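Local coordinates for protein COBE (Pseudomonas aeruginosa, PDB 2W6K) that probably takes part in the biosynthesis of cobalamin (vitamin B12), as a member of the family of CbiG C-terminal domains, at residues V102-A107 against A119-A124; E83-S88 against L110-G115; L30-L35 against R40-L45. All coordinates share one frame; numbering follows the deposited sequence. Where two conformers were deposited one is given.

Contact 1 of 3, residues V102-A107 against A119-A124; sequences VAEAAA and ADLLGA. With SO4 (sulfate ion), chain B.
Leu-121 and Glu-104 bury most of the surface here, with Ala-124 adding a smaller share. The isobutyl group of Leu-121 points from its strand at the helix and splits its two methyls over Glu-104. Leu-121 CD1 rests beside the aliphatic root of the glutamate, 4.0 Å from Glu-104 CB. Leu-121 CD2 lies against the helix backbone, 3.9 Å from Glu-104 O. The same methyl meets the next turn, where Leu-121 CD2 is 4.3 Å from Ala-107 CB. No hydrogen bond joins the two segments, so between them the contact is one of van der Waals touch.

Glu-104 leaves the helix with CG anti to its carbonyl carbon (chi1 -67°). Its chain then runs extended, which carries the carboxylate along to Ala-124. There Glu-104 OE2 comes to 3.7 Å from Ala-124 CA. The acid is buried, and its polar partners lie outside the two segments. OE2 is hydrogen-bonded to Ser-88 OG and Lys-125 N, and OE1 to Leu-87 N. Both oxygens are thus satisfied, and the group is held at a point where loop and strand meet.

The fold is a mixed beta sheet with helices on both faces. Helix 102-115 covers one face, and a short connection leads into strand 119-127, at one edge of the sheet. Leu-121 packs between this helix and the strand that follows it, and also touches Leu-108. Glu-104 touches Ala-134 and Ala-107 touches Ala-136, both on the neighbouring strand 131-138.

A sulfate ion, probably from the crystallisation liquor, sits at the N-terminal end of the helix. Val-102 N donates to sulfate O2 at 2.8 Å, and Ala-103 N donates to sulfate O4 at 2.9 Å. The sulfate is also hydrogen-bonded to Ser-101 OG and Lys-125 NZ.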
loop_
_atom_site.group_PDB
_atom_site.type_symbol
_atom_site.label_atom_id
_atom_site.label_comp_id
_atom_site.label_asym_id
_atom_site.label_seq_id
_atom_site.Cartn_x
_atom_site.Cartn_y
_atom_site.Cartn_z
ATOM N N VAL A 102 2.119 7.483 4.592
ATOM C CA VAL A 102 1.735 6.151 5.038
ATOM C C VAL A 102 1.440 5.277 3.834
ATOM O O VAL A 102 1.862 4.124 3.799
ATOM C CB VAL A 102 0.535 6.184 6.023
ATOM C CG1 VAL A 102 -0.066 4.797 6.219
ATOM C CG2 VAL A 102 0.986 6.797 7.337
ATOM N N ALA A 103 0.692 5.809 2.872
ATOM C CA ALA A 103 0.292 4.970 1.717
ATOM C C ALA A 103 1.509 4.495 0.935
ATOM O O ALA A 103 1.629 3.319 0.583
ATOM C CB ALA A 103 -0.650 5.743 0.808
ATOM N N GLU A 104 2.407 5.422 0.616
ATOM C CA GLU A 104 3.572 5.080 -0.198
ATOM C C GLU A 104 4.547 4.160 0.567
ATOM O O GLU A 104 4.983 3.133 0.047
ATOM C CB GLU A 104 4.260 6.350 -0.682
ATOM C CG GLU A 104 3.389 7.089 -1.654
ATOM C CD GLU A 104 3.999 8.353 -2.238
ATOM O OE1 GLU A 104 5.062 8.778 -1.766
ATOM O OE2 GLU A 104 3.357 8.921 -3.165
ATOM N N ALA A 105 4.838 4.515 1.809
ATOM C CA ALA A 105 5.779 3.712 2.619
ATOM C C ALA A 105 5.240 2.344 2.929
ATOM O O ALA A 105 5.998 1.384 2.866
ATOM C CB ALA A 105 6.169 4.436 3.906
ATOM N N ALA A 106 3.937 2.234 3.223
ATOM C CA ALA A 106 3.362 0.919 3.592
ATOM C C ALA A 106 3.322 -0.011 2.371
ATOM O O ALA A 106 3.595 -1.220 2.478
ATOM C CB ALA A 106 1.988 1.053 4.233
ATOM N N ALA A 107 3.036 0.565 1.212
ATOM C CA ALA A 107 3.020 -0.205 -0.030
ATOM C C ALA A 107 4.403 -0.811 -0.314
ATOM O O ALA A 107 4.515 -2.022 -0.542
ATOM C CB ALA A 107 2.514 0.654 -1.208
ATOM N N ALA A 119 11.041 -3.395 -4.285
ATOM C CA ALA A 119 9.776 -2.998 -4.875
ATOM C C ALA A 119 9.850 -1.535 -5.360
ATOM O O ALA A 119 10.739 -0.772 -4.942
ATOM C CB ALA A 119 8.635 -3.196 -3.877
ATOM N N ASP A 120 8.939 -1.179 -6.259
ATOM C CA ASP A 120 8.855 0.178 -6.801
ATOM C C ASP A 120 7.407 0.638 -6.727
ATOM O O ASP A 120 6.468 -0.145 -6.942
ATOM C CB ASP A 120 9.342 0.197 -8.265
ATOM C CG ASP A 120 10.850 0.396 -8.399
ATOM O OD1 ASP A 120 11.574 0.534 -7.386
ATOM O OD2 ASP A 120 11.315 0.435 -9.558
ATOM N N LEU A 121 7.205 1.920 -6.454
ATOM C CA LEU A 121 5.872 2.458 -6.581
ATOM C C LEU A 121 5.509 2.587 -8.043
ATOM O O LEU A 121 6.353 2.945 -8.859
ATOM C CB LEU A 121 5.825 3.831 -5.937
ATOM C CG LEU A 121 5.974 3.820 -4.410
ATOM C CD1 LEU A 121 6.417 5.183 -3.886
ATOM C CD2 LEU A 121 4.645 3.407 -3.798
ATOM N N LEU A 122 4.251 2.313 -8.362
ATOM C CA LEU A 122 3.739 2.469 -9.748
ATOM C C LEU A 122 3.640 3.930 -10.132
ATOM O O LEU A 122 3.720 4.305 -11.323
ATOM C CB LEU A 122 2.375 1.791 -9.856
ATOM C CG LEU A 122 2.453 0.283 -10.092
ATOM C CD1 LEU A 122 2.975 -0.450 -8.894
ATOM C CD2 LEU A 122 1.051 -0.155 -10.445
ATOM N N GLY A 123 3.488 4.780 -9.119
ATOM C CA GLY A 123 3.329 6.205 -9.330
ATOM C C GLY A 123 3.120 6.876 -8.005
ATOM O O GLY A 123 2.988 6.202 -6.978
ATOM N N ALA A 124 3.057 8.204 -8.011
ATOM C CA ALA A 124 2.665 8.942 -6.832
ATOM C C ALA A 124 1.281 8.506 -6.316
ATOM O O ALA A 124 0.402 8.119 -7.093
ATOM C CB ALA A 124 2.645 10.436 -7.159
HETATM S S SO4 B . -0.547 9.441 3.390
HETATM O O1 SO4 B . -1.674 10.429 3.388
HETATM O O2 SO4 B . 0.102 9.453 4.693
HETATM O O3 SO4 B . 0.397 9.853 2.371
HETATM O O4 SO4 B . -1.087 8.141 3.112
#

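Contact 2 of 3, residues E83-S88 against L110-G115; sequences EPRLLS and LAERLG
A bend at chi3 (73°) turns the end of Arg-85 toward Glu-112, whose own chain runs extended beyond CG. The two side chains approach from opposite directions and form a salt bridge. Arg-85 presents the NH1 and NH2 edge of its guanidinium, and both nitrogens go to one oxygen. Arg-85 NH2 donates to Glu-112 OE2 at 2.8 Å, with an angle of 153° at the hydrogen. Arg-85 NH1 makes the longer bond to Glu-112 OE2, 3.1 Å. The oxygen lies nearly in the guanidinium plane, but the guanidinium and carboxylate planes are inclined by 41°. Both nitrogens approach OE2 on its syn side, well out of the carboxylate plane and from the same face. Arg-85 was modelled in two conformers; the bridge is described for one, and whether the other makes it is not established here.

Other bonds fix the carboxylate. Glu-112 OE1 is hydrogen-bonded to Tyr-82 OH, and OE2 also accepts from Ala-119 N.

This is a surface contact. It ties the loop between helices 76-80 and 91-97 to the last turns of helix 102-115. Arg-85 also touches Leu-108 of that helix and Asp-120 of strand 119-127.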
loop_
_atom_site.group_PDB
_atom_site.type_symbol
_atom_site.label_atom_id
_atom_site.label_comp_id
_atom_site.label_asym_id
_atom_site.label_seq_id
_atom_site.Cartn_x
_atom_site.Cartn_y
_atom_site.Cartn_z
ATOM N N GLU A 83 11.559 6.331 3.763
ATOM C CA GLU A 83 11.591 7.784 3.627
ATOM C C GLU A 83 12.305 8.305 2.376
ATOM O O GLU A 83 11.763 9.170 1.671
ATOM C CB GLU A 83 12.247 8.411 4.862
ATOM C CG GLU A 83 11.316 8.699 6.005
ATOM C CD GLU A 83 10.127 9.548 5.586
ATOM O OE1 GLU A 83 9.005 9.129 5.882
ATOM O OE2 GLU A 83 10.327 10.616 4.965
ATOM N N PRO A 84 13.549 7.834 2.122
ATOM C CA PRO A 84 14.323 8.337 0.984
ATOM C C PRO A 84 13.714 8.019 -0.376
ATOM O O PRO A 84 14.146 8.584 -1.387
ATOM C CB PRO A 84 15.662 7.584 1.104
ATOM C CG PRO A 84 15.742 7.143 2.509
ATOM C CD PRO A 84 14.335 6.871 2.930
ATOM N N ARG A 85 12.730 7.119 -0.392
ATOM C CA ARG A 85 12.161 6.634 -1.640
ATOM C C ARG A 85 10.762 7.160 -1.900
ATOM O O ARG A 85 10.213 6.921 -2.952
ATOM C CB ARG A 85 12.158 5.110 -1.666
ATOM C CG ARG A 85 13.546 4.495 -1.659
ATOM C CD ARG A 85 13.482 3.042 -1.272
ATOM N NE ARG A 85 12.915 2.228 -2.349
ATOM C CZ ARG A 85 12.720 0.913 -2.285
ATOM N NH1 ARG A 85 12.198 0.274 -3.323
ATOM N NH2 ARG A 85 13.043 0.235 -1.196
ATOM N N LEU A 86 10.199 7.897 -0.949
ATOM C CA LEU A 86 8.831 8.388 -1.095
ATOM C C LEU A 86 8.691 9.461 -2.159
ATOM O O LEU A 86 9.629 10.222 -2.443
ATOM C CB LEU A 86 8.292 8.904 0.255
ATOM C CG LEU A 86 8.372 7.841 1.357
ATOM C CD1 LEU A 86 7.760 8.400 2.638
ATOM C CD2 LEU A 86 7.728 6.502 0.995
ATOM N N LEU A 87 7.497 9.543 -2.730
ATOM C CA LEU A 87 7.239 10.491 -3.814
ATOM C C LEU A 87 6.377 11.685 -3.387
ATOM O O LEU A 87 6.453 12.760 -4.007
ATOM C CB LEU A 87 6.595 9.775 -5.023
ATOM C CG LEU A 87 7.305 8.578 -5.670
ATOM C CD1 LEU A 87 6.531 8.004 -6.894
ATOM C CD2 LEU A 87 8.801 8.903 -6.044
ATOM N N SER A 88 5.533 11.510 -2.372
ATOM C CA SER A 88 4.488 12.499 -2.070
ATOM C C SER A 88 4.362 12.753 -0.568
ATOM O O SER A 88 3.432 12.258 0.070
ATOM C CB SER A 88 3.130 12.026 -2.611
ATOM O OG SER A 88 3.241 11.451 -3.896
ATOM N N LEU A 110 5.513 -3.517 2.609
ATOM C CA LEU A 110 4.870 -4.808 2.538
ATOM C C LEU A 110 5.309 -5.566 1.283
ATOM O O LEU A 110 5.536 -6.779 1.344
ATOM C CB LEU A 110 3.340 -4.680 2.597
ATOM C CG LEU A 110 2.597 -6.013 2.665
ATOM C CD1 LEU A 110 3.015 -6.797 3.953
ATOM C CD2 LEU A 110 1.103 -5.819 2.632
ATOM N N ALA A 111 5.421 -4.876 0.151
ATOM C CA ALA A 111 5.802 -5.569 -1.092
ATOM C C ALA A 111 7.163 -6.237 -0.925
ATOM O O ALA A 111 7.349 -7.392 -1.321
ATOM C CB ALA A 111 5.827 -4.605 -2.271
ATOM N N GLU A 112 8.090 -5.524 -0.302
ATOM C CA GLU A 112 9.472 -6.046 -0.140
ATOM C C GLU A 112 9.534 -7.186 0.855
ATOM O O GLU A 112 10.336 -8.110 0.674
ATOM C CB GLU A 112 10.456 -4.929 0.226
ATOM C CG GLU A 112 10.583 -3.903 -0.888
ATOM C CD GLU A 112 11.804 -3.006 -0.775
ATOM O OE1 GLU A 112 12.359 -2.902 0.332
ATOM O OE2 GLU A 112 12.159 -2.389 -1.809
ATOM N N ARG A 113 8.706 -7.126 1.904
ATOM C CA ARG A 113 8.622 -8.202 2.899
ATOM C C ARG A 113 8.007 -9.490 2.415
ATOM O O ARG A 113 8.519 -10.574 2.748
ATOM C CB ARG A 113 7.909 -7.729 4.175
ATOM C CG ARG A 113 8.848 -6.940 4.982
ATOM C CD ARG A 113 8.251 -5.993 5.970
ATOM N NE ARG A 113 9.391 -5.356 6.605
ATOM C CZ ARG A 113 10.148 -4.420 6.038
ATOM N NH1 ARG A 113 11.189 -3.946 6.697
ATOM N NH2 ARG A 113 9.869 -3.954 4.817
ATOM N N LEU A 114 6.906 -9.389 1.667
ATOM C CA LEU A 114 6.296 -10.557 1.051
ATOM C C LEU A 114 7.137 -11.077 -0.101
ATOM O O LEU A 114 7.202 -12.301 -0.307
ATOM C CB LEU A 114 4.863 -10.263 0.565
ATOM C CG LEU A 114 3.853 -9.908 1.653
ATOM C CD1 LEU A 114 2.527 -9.391 1.027
ATOM C CD2 LEU A 114 3.613 -11.063 2.650
ATOM N N GLY A 115 7.763 -10.168 -0.852
ATOM C CA GLY A 115 8.459 -10.524 -2.104
ATOM C C GLY A 115 9.926 -10.863 -1.992
ATOM O O GLY A 115 10.444 -11.635 -2.811
#

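Contact 3 of 3, residues L30-L35 against R40-L45; sequences LLERTL and RSLAEL
Leu-42 inserts its forked end among Leu-31, Glu-32 and Leu-35, three residues on one side of a helix. The helix, 24-37, is the crossover of a beta-alpha-beta unit that links the parallel, neighbouring strands 12-18 and 47-51. Residues 40-45 lead out of it toward the second strand and fold back along its last turns.

Each methyl of Leu-42 has its own place. Leu-42 CD1 lies on the stem of the glutamate, 3.4 Å from Glu-32 CG. CD2 goes deeper, between the two helix leucines. Leu-42 CD2 is 3.6 Å from Leu-31 CD2 and only 3.5 Å from Leu-35 CD1, which is tight for two carbons. With CG anti to the carbonyl carbon (chi1 -82°), the side chain of Leu-42 leans across to the helix.

Leu-45 is the second bump. Its end meets Leu-31 tip to tip, with Leu-45 CD1 at 3.7 Å from Leu-31 CD2. The other methyl, Leu-45 CD2, lies 4.1 Å from Leu-35 CD2. Leu-35 is thus wedged into the bend of the loop. Its CD1 turns to Leu-42, while Leu-35 CD2 packs at 3.7 Å against Arg-40 CB. Beyond CB, Arg-40 leads away, and its NH2 bonds to His-38 O.

The cluster packs on the sheet. Leu-31 and Leu-45 touch Ala-14, and Leu-35 touches Leu-12. Leu-67 of helix 58-67 flanks Leu-31 and Leu-42.

The loop has its own brace. Ser-41 OG accepts from Ala-43 N in an ST turn, and Ser-41 N donates to Glu-44 OE1. A single hydrogen bond crosses between the segments: Arg-40 N donates a hydrogen bond to Leu-35 O at 2.9 Å, nearly straight at 158°, from a position above the carbonyl plane.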
loop_
_atom_site.group_PDB
_atom_site.type_symbol
_atom_site.label_atom_id
_atom_site.label_comp_id
_atom_site.label_asym_id
_atom_site.label_seq_id
_atom_site.Cartn_x
_atom_site.Cartn_y
_atom_site.Cartn_z
ATOM N N LEU A 30 -11.878 4.692 -4.001
ATOM C CA LEU A 30 -10.616 5.323 -4.283
ATOM C C LEU A 30 -9.581 4.300 -4.766
ATOM O O LEU A 30 -8.792 4.590 -5.673
ATOM C CB LEU A 30 -10.112 6.078 -3.077
ATOM C CG LEU A 30 -8.813 6.868 -3.288
ATOM C CD1 LEU A 30 -8.927 7.953 -4.369
ATOM C CD2 LEU A 30 -8.404 7.516 -1.985
ATOM N N LEU A 31 -9.597 3.118 -4.158
ATOM C CA LEU A 31 -8.711 2.037 -4.551
ATOM C C LEU A 31 -8.975 1.661 -6.012
ATOM O O LEU A 31 -8.028 1.519 -6.789
ATOM C CB LEU A 31 -8.916 0.809 -3.646
ATOM C CG LEU A 31 -8.075 -0.453 -3.916
ATOM C CD1 LEU A 31 -6.564 -0.164 -3.832
ATOM C CD2 LEU A 31 -8.445 -1.523 -2.933
ATOM N N GLU A 32 -10.250 1.506 -6.362
ATOM C CA GLU A 32 -10.637 1.131 -7.739
ATOM C C GLU A 32 -10.153 2.166 -8.741
ATOM O O GLU A 32 -9.634 1.815 -9.825
ATOM C CB GLU A 32 -12.150 1.009 -7.822
ATOM C CG GLU A 32 -12.664 -0.310 -7.407
ATOM C CD GLU A 32 -14.130 -0.466 -7.799
ATOM O OE1 GLU A 32 -14.450 -1.426 -8.540
ATOM O OE2 GLU A 32 -14.941 0.390 -7.396
ATOM N N ARG A 33 -10.314 3.440 -8.396
ATOM C CA ARG A 33 -9.849 4.528 -9.248
ATOM C C ARG A 33 -8.334 4.474 -9.433
ATOM O O ARG A 33 -7.830 4.630 -10.544
ATOM C CB ARG A 33 -10.257 5.880 -8.660
ATOM C CG ARG A 33 -11.143 6.711 -9.573
ATOM C CD ARG A 33 -12.584 6.228 -9.536
ATOM N NE ARG A 33 -12.784 5.041 -10.364
ATOM C CZ ARG A 33 -13.700 4.109 -10.123
ATOM N NH1 ARG A 33 -13.811 3.062 -10.931
ATOM N NH2 ARG A 33 -14.505 4.222 -9.076
ATOM N N THR A 34 -7.618 4.253 -8.336
ATOM C CA THR A 34 -6.158 4.250 -8.356
ATOM C C THR A 34 -5.618 3.091 -9.203
ATOM O O THR A 34 -4.699 3.265 -10.015
ATOM C CB THR A 34 -5.601 4.187 -6.921
ATOM O OG1 THR A 34 -6.090 5.312 -6.169
ATOM C CG2 THR A 34 -4.089 4.266 -6.969
ATOM N N LEU A 35 -6.233 1.930 -9.031
ATOM C CA LEU A 35 -5.906 0.752 -9.815
ATOM C C LEU A 35 -6.175 1.001 -11.299
ATOM O O LEU A 35 -5.361 0.625 -12.139
ATOM C CB LEU A 35 -6.719 -0.453 -9.336
ATOM C CG LEU A 35 -6.162 -1.035 -8.023
ATOM C CD1 LEU A 35 -7.220 -1.918 -7.388
ATOM C CD2 LEU A 35 -4.876 -1.811 -8.164
ATOM N N ARG A 40 -4.575 -1.700 -13.660
ATOM C CA ARG A 40 -4.667 -2.872 -12.795
ATOM C C ARG A 40 -6.107 -3.136 -12.346
ATOM O O ARG A 40 -6.872 -2.221 -12.131
ATOM C CB ARG A 40 -3.800 -2.707 -11.550
ATOM C CG ARG A 40 -2.410 -3.314 -11.635
ATOM C CD ARG A 40 -1.669 -2.808 -12.781
ATOM N NE ARG A 40 -0.299 -3.310 -12.891
ATOM C CZ ARG A 40 0.654 -2.673 -13.568
ATOM N NH1 ARG A 40 1.879 -3.182 -13.629
ATOM N NH2 ARG A 40 0.389 -1.511 -14.166
ATOM N N SER A 41 -6.460 -4.398 -12.212
ATOM C CA SER A 41 -7.808 -4.752 -11.745
ATOM C C SER A 41 -7.717 -5.022 -10.255
ATOM O O SER A 41 -6.683 -5.493 -9.762
ATOM C CB SER A 41 -8.262 -6.017 -12.475
ATOM O OG SER A 41 -9.401 -6.622 -11.895
ATOM N N LEU A 42 -8.810 -4.789 -9.536
ATOM C CA LEU A 42 -8.875 -5.198 -8.129
ATOM C C LEU A 42 -8.567 -6.672 -7.960
ATOM O O LEU A 42 -8.061 -7.081 -6.924
ATOM C CB LEU A 42 -10.271 -4.963 -7.558
ATOM C CG LEU A 42 -10.687 -3.591 -7.073
ATOM C CD1 LEU A 42 -12.216 -3.652 -6.914
ATOM C CD2 LEU A 42 -10.015 -3.189 -5.761
ATOM N N ALA A 43 -8.908 -7.488 -8.965
ATOM C CA ALA A 43 -8.565 -8.927 -8.938
ATOM C C ALA A 43 -7.059 -9.223 -8.794
ATOM O O ALA A 43 -6.656 -10.271 -8.290
ATOM C CB ALA A 43 -9.118 -9.609 -10.189
ATOM N N GLU A 44 -6.237 -8.265 -9.222
ATOM C CA GLU A 44 -4.797 -8.413 -9.227
ATOM C C GLU A 44 -4.122 -8.078 -7.902
ATOM O O GLU A 44 -2.969 -8.438 -7.683
ATOM C CB GLU A 44 -4.191 -7.529 -10.313
ATOM C CG GLU A 44 -4.585 -7.957 -11.697
ATOM C CD GLU A 44 -3.887 -7.113 -12.708
ATOM O OE1 GLU A 44 -4.527 -6.193 -13.255
ATOM O OE2 GLU A 44 -2.690 -7.368 -12.901
ATOM N N LEU A 45 -4.815 -7.342 -7.040
ATOM C CA LEU A 45 -4.240 -7.007 -5.735
ATOM C C LEU A 45 -3.951 -8.236 -4.911
ATOM O O LEU A 45 -4.811 -9.103 -4.788
ATOM C CB LEU A 45 -5.250 -6.204 -4.919
ATOM C CG LEU A 45 -5.300 -4.703 -4.926
ATOM C CD1 LEU A 45 -6.130 -4.305 -3.712
ATOM C CD2 LEU A 45 -3.896 -4.089 -4.863
#

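In the fold
Contacts 1 and 2 share helix 102-115, and their centres are 5 Å apart. Their segments alternate along the chain. The Glu-104 carboxylate joins them, Glu-104 OE2 being 2.6 Å from Ser-88 OG. Contact 3 closes earlier in the chain and uses helix 24-37, on the opposite face of the sheet. It lies about 14 Å from contact 1 and 18 Å from contact 2, centre to centre. It touches contact 1 where Arg-40 NH2 is 4.0 Å from Leu-122 CD2. The sulfate belongs to contact 1. Lys-125 NZ, which binds it, also bonds to Ser-88 O of contact 2.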